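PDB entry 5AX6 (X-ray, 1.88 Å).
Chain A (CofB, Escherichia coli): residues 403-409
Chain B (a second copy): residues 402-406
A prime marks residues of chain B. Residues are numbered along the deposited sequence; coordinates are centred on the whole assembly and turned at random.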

# COMPACT_ATOMS: atom_id res chain seq x y z
N ALA A 403 -31.84 24.95 -7.51
CA ALA A 403 -33.15 24.34 -7.75
C ALA A 403 -33.52 24.51 -9.22
O ALA A 403 -33.42 25.61 -9.76
N SER A 404 -33.89 23.42 -9.89
CA SER A 404 -34.32 23.45 -11.29
C SER A 404 -35.78 23.02 -11.36
O SER A 404 -36.20 22.16 -10.58
N ILE A 405 -36.55 23.59 -12.28
CA ILE A 405 -37.96 23.27 -12.35
C ILE A 405 -38.21 21.84 -12.85
O ILE A 405 -37.65 21.43 -13.87
N ALA A 406 -39.05 21.10 -12.13
CA ALA A 406 -39.33 19.71 -12.49
C ALA A 406 -40.75 19.53 -13.03
O ALA A 406 -40.98 18.70 -13.91
N SER A 407 -41.71 20.29 -12.50
CA SER A 407 -43.08 20.36 -13.05
C SER A 407 -43.69 21.69 -12.64
O SER A 407 -43.38 22.19 -11.58
N ILE A 408 -44.55 22.25 -13.48
CA ILE A 408 -45.15 23.54 -13.18
C ILE A 408 -46.41 23.73 -14.00
O ILE A 408 -46.38 23.61 -15.22
N VAL A 409 -47.53 23.98 -13.33
CA VAL A 409 -48.76 24.29 -14.05
C VAL A 409 -49.48 25.49 -13.43
O VAL A 409 -49.38 25.75 -12.23
N SER B 402 -34.49 11.67 -11.82
CA SER B 402 -35.25 12.92 -11.82
C SER B 402 -35.17 13.54 -13.20
O SER B 402 -34.30 13.19 -14.00
N ALA B 403 -36.09 14.46 -13.49
CA ALA B 403 -36.11 15.17 -14.77
C ALA B 403 -36.35 16.65 -14.51
O ALA B 403 -37.27 17.01 -13.78
N SER B 404 -35.50 17.52 -15.07
CA SER B 404 -35.66 18.97 -14.96
C SER B 404 -35.91 19.55 -16.34
O SER B 404 -35.37 19.05 -17.32
N ILE B 405 -36.73 20.59 -16.43
CA ILE B 405 -37.06 21.15 -17.74
C ILE B 405 -35.87 21.85 -18.39
O ILE B 405 -35.20 22.68 -17.76
N ALA B 406 -35.60 21.52 -19.66
CA ALA B 406 -34.47 22.10 -20.37
C ALA B 406 -34.91 23.09 -21.46
O ALA B 406 -34.23 24.07 -21.71

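The two strands come from identical chains but meet almost at right angles: their axes approach to 4.8 Å and their N-to-C directions differ by 94°. Such a crossing cannot sustain a ladder of backbone hydrogen bonds, and a single one is found here. The amide N of Ile405′ donates to the carbonyl O of Ile405 over 2.8 Å, with an N-H...O angle of 167°, close to linear. The same acceptor lies 3.3 Å from CA of Ser404′, and the angle of 128° at the hydrogen marks this as a bent CA-H...O contact that accompanies the amide hydrogen bond. The nearest CA pair, Ala406 to Ser404′ at 4.5 Å, places the crossing beside this carbonyl, and the side chains are arranged around it.

Ile405′ has the most surface covered by the opposing strand, 67 Å² of a summed 249 Å². Its CA-to-CB bond runs sideways, and its side chain packs along the carbonyl, with CG1 of Ile405′ 3.6 Å from O of Ile405. With chi1 at -57° (m) and chi2 at 179° (t), the CG1 arm is extended, and its terminal CD1 reaches two isoleucines of chain A. CD1 of Ile405′ lies 3.9 Å from CG2 of Ile405 and 4.3 Å from CG2 of Ile408, both ordinary apolar packing distances. With chi2 trans, CD1 is extended away from its own CA and lies within packing distance of both methyl groups.

Ile405 has the same rotamer, m then t, as its counterpart, yet presents a different part of itself. Its CG2 makes the contact, whereas CD1 of Ile405 lies 5.6 Å from CD1 of Ile405′, beyond contact. Identical conformations therefore serve unlike roles, which shows that the local packing does not pair the two isoleucines symmetrically. Ile408 instead adopts t for both chi1 (180°) and chi2 (178°). This setting leaves CG2 facing the other strand while CG1 and CD1 extend farther from Ile405′, consistent with its modest 12 Å² of covered surface.

On the other flank, Ser404 is the residue whose CA-to-CB bond points toward the opposing strand. Its chi1 is -56° (m), the same as in Ser404′, where CB is directed sideways. The closest approach of the pair is 3.7 Å, from CB of Ser404 to OG of Ser404′, and it is a van der Waals contact. Both hydroxyls find hydrogen-bond partners elsewhere in the structure, so neither depends on the other for satisfaction.

The side chain of Ala406 is a single methyl, and CB of Ala406 lies 3.6 Å from O of Ala403′, a close packing distance. Ser407 points away, and the side chain of Ser407 makes no contact with the other stretch. Its chi1 of -80° (m) brings OG back to the backbone, where OG of Ser407 donates to O of Ala406 at 2.9 Å, a hydrogen bond within its own strand. Across the crossing, then, the directional bonding is backbone to backbone, while the side chains contribute apolar and van der Waals contacts.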

# COMPACT_ATOMS: atom_id res chain seq x y z
CB ALA A 403 -34.22 24.98 -6.85
CB SER A 404 -33.46 22.54 -12.16
OG SER A 404 -32.08 22.87 -12.04
CB ILE A 405 -38.73 24.24 -13.26
CG1 ILE A 405 -38.53 25.68 -12.79
CG2 ILE A 405 -40.20 23.84 -13.29
CD1 ILE A 405 -39.24 26.71 -13.65
CB ALA A 406 -39.11 18.79 -11.29
CB SER A 407 -43.95 19.20 -12.54
OG SER A 407 -43.70 18.01 -13.26
CB ILE A 408 -44.15 24.72 -13.45
CG1 ILE A 408 -44.81 26.06 -13.13
CG2 ILE A 408 -43.66 24.70 -14.90
CD1 ILE A 408 -43.86 27.27 -13.34
CB VAL A 409 -49.74 23.08 -14.12
CG1 VAL A 409 -49.14 21.95 -14.95
CG2 VAL A 409 -50.10 22.60 -12.71
CB SER B 402 -34.72 13.90 -10.77
OG SER B 402 -35.38 13.70 -9.54
CB ALA B 403 -37.19 14.59 -15.69
CB SER B 404 -34.43 19.62 -14.33
OG SER B 404 -34.12 19.04 -13.07
CB ILE B 405 -38.22 22.14 -17.66
CG1 ILE B 405 -39.45 21.48 -17.03
CG2 ILE B 405 -38.52 22.68 -19.06
CD1 ILE B 405 -40.65 22.41 -16.90
CB ALA B 406 -33.60 21.00 -20.97